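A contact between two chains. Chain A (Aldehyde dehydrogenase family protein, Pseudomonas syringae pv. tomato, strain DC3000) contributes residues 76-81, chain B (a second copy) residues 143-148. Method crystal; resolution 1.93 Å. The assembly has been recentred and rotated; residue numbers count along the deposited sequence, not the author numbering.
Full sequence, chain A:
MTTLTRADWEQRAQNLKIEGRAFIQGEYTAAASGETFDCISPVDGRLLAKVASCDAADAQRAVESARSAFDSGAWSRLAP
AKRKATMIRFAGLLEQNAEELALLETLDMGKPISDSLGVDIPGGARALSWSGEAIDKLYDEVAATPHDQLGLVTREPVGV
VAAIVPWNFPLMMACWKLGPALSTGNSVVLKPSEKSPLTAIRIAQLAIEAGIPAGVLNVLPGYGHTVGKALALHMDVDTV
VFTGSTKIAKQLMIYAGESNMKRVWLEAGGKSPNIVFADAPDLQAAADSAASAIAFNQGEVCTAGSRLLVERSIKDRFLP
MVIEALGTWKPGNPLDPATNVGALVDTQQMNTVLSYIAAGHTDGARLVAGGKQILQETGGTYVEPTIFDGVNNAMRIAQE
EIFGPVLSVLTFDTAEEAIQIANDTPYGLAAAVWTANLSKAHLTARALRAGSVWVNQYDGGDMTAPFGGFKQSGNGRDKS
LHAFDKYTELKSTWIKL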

# COMPACT_ATOMS: atom_id res chain seq x y z
N SER A 76 12.54 4.90 21.73
CA SER A 76 11.20 4.96 21.17
C SER A 76 10.92 6.25 20.38
O SER A 76 10.00 6.28 19.56
CB SER A 76 10.16 4.83 22.28
OG SER A 76 10.19 5.95 23.13
N ARG A 77 11.69 7.30 20.63
CA ARG A 77 11.52 8.55 19.88
C ARG A 77 12.78 8.92 19.10
O ARG A 77 12.91 10.04 18.59
CB ARG A 77 11.15 9.70 20.82
CG ARG A 77 9.71 9.66 21.30
CD ARG A 77 9.39 10.81 22.24
NE ARG A 77 8.89 10.30 23.52
CZ ARG A 77 9.44 10.57 24.70
NH1 ARG A 77 10.49 11.37 24.79
NH2 ARG A 77 8.91 10.05 25.79
N LEU A 78 13.71 7.97 19.01
CA LEU A 78 14.90 8.13 18.19
C LEU A 78 14.50 8.15 16.71
O LEU A 78 13.61 7.39 16.30
CB LEU A 78 15.90 7.00 18.46
CG LEU A 78 17.28 7.14 17.84
CD1 LEU A 78 18.04 8.32 18.47
CD2 LEU A 78 18.08 5.84 17.97
N ALA A 79 15.16 9.00 15.92
CA ALA A 79 14.86 9.12 14.49
C ALA A 79 14.90 7.75 13.81
O ALA A 79 15.76 6.94 14.10
CB ALA A 79 15.84 10.08 13.81
N PRO A 80 13.93 7.50 12.92
CA PRO A 80 13.84 6.23 12.19
C PRO A 80 15.16 5.84 11.52
O PRO A 80 15.60 4.70 11.63
CB PRO A 80 12.76 6.50 11.14
CG PRO A 80 11.89 7.54 11.75
CD PRO A 80 12.83 8.41 12.57
N ALA A 81 15.80 6.80 10.86
CA ALA A 81 17.07 6.54 10.18
C ALA A 81 18.16 6.14 11.16
O ALA A 81 19.04 5.36 10.81
CB ALA A 81 17.51 7.76 9.38
N ALA B 143 5.10 9.82 6.10
CA ALA B 143 6.46 9.28 6.12
C ALA B 143 6.98 9.01 7.52
O ALA B 143 6.50 9.59 8.50
CB ALA B 143 7.42 10.23 5.39
N ALA B 144 7.96 8.11 7.62
CA ALA B 144 8.67 7.89 8.87
C ALA B 144 9.71 8.99 9.03
O ALA B 144 10.70 9.02 8.29
CB ALA B 144 9.33 6.51 8.90
N THR B 145 9.49 9.87 9.99
CA THR B 145 10.32 11.07 10.17
C THR B 145 10.77 11.20 11.62
O THR B 145 10.24 10.51 12.49
CB THR B 145 9.53 12.34 9.77
OG1 THR B 145 8.37 12.46 10.60
CG2 THR B 145 9.10 12.28 8.32
N PRO B 146 11.74 12.09 11.89
CA PRO B 146 12.07 12.37 13.29
C PRO B 146 10.87 12.92 14.06
O PRO B 146 9.86 13.32 13.46
CB PRO B 146 13.17 13.42 13.18
CG PRO B 146 13.83 13.12 11.90
CD PRO B 146 12.72 12.69 10.97
N HIS B 147 10.98 12.94 15.38
CA HIS B 147 9.88 13.29 16.27
C HIS B 147 9.36 14.72 16.08
O HIS B 147 8.21 15.01 16.40
CB HIS B 147 10.30 13.09 17.73
CG HIS B 147 11.11 14.22 18.27
ND1 HIS B 147 12.48 14.32 18.09
CD2 HIS B 147 10.76 15.32 18.99
CE1 HIS B 147 12.93 15.41 18.67
NE2 HIS B 147 11.90 16.04 19.22
N ASP B 148 10.21 15.62 15.59
CA ASP B 148 9.82 17.02 15.43
C ASP B 148 9.38 17.34 14.00
O ASP B 148 9.31 18.51 13.60
CB ASP B 148 10.98 17.94 15.85
CG ASP B 148 12.21 17.77 14.97
OD1 ASP B 148 12.32 16.73 14.28
OD2 ASP B 148 13.07 18.66 14.98
O HOH W 1 13.31 11.59 16.32

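This is a small, mostly apolar contact between a loop leading into a helix and an irregular segment of the second copy, built on a proline that packs against backbone and alanine and closed at its other end by a water that joins the two main chains without any direct hydrogen bond between them. The touching parts run in roughly opposite directions, 150° apart, so that A:Arg77 lies near B:His147, A:Ala79 near B:Pro146 and A:Pro80 near B:Thr145. The backbones come closest in the middle, where the CA atoms of A:Ala79 and B:Pro146 are 4.4 Å apart; the side chains at this point, a methyl and a proline ring, are compact.

A:Pro80 carries the largest share of the 233 Å² buried between the stretches. Its CA-to-CB bond points toward chain B, and its ring, puckered C-gamma exo, lies against the backbone from B:Ala144 to B:Pro146. CD of A:Pro80 sits 3.3 Å from O of B:Thr145, and CG of A:Pro80 is 4.0 Å from CB of B:Ala144. The methyl of B:Ala144 also points toward the partner, giving the ring an apolar neighbour that takes up little room. Proline suits the place in a second way: it occupies the first turn of a helix, where its lack of an amide hydrogen costs little, and its phi of -51° fits the helical backbone.

Just before that helix, A:Ala79 holds the N-cap position. Its CB points sideways to the partner and meets CG of B:Pro146 at 4.1 Å, a modest apolar touch between a methyl and the flank of a ring. B:Thr145 contributes through its backbone instead: its CA-to-CB bond points away, and its OG1 is hydrogen-bonded to a residue just beyond the stretch, while its carbonyl oxygen lies beside the proline ring of chain A. The contact here is thus made by the main chain.

At the other end the contact becomes polar and more exposed. Water 1 donates a hydrogen bond to O of A:Arg77 at 2.8 Å and accepts one from N of B:His147 at 2.9 Å, thereby pairing a carbonyl and an amide that do not bond to each other directly. A weak hydrogen bond at 3.4 Å links the same water to ND1 of B:His147. The chi1 of 80° (p) places the imidazole where ND1 can reach the water, so backbone and side chain of one residue share it. CB of B:His147 also lies 4.1 Å from O of A:Arg77.

A:Arg77 starts toward chain B, but the end of its side chain leads away, and NH2 is hydrogen-bonded elsewhere in the structure. Its link to chain B through the water is made by the carbonyl. The CA-to-CB bond of A:Leu78 points away, and the residue buries nothing here. The rule to read from this contact is economical: small apolar groups and a proline ring where the backbones come nearest, and a water that bridges a carbonyl and an amide.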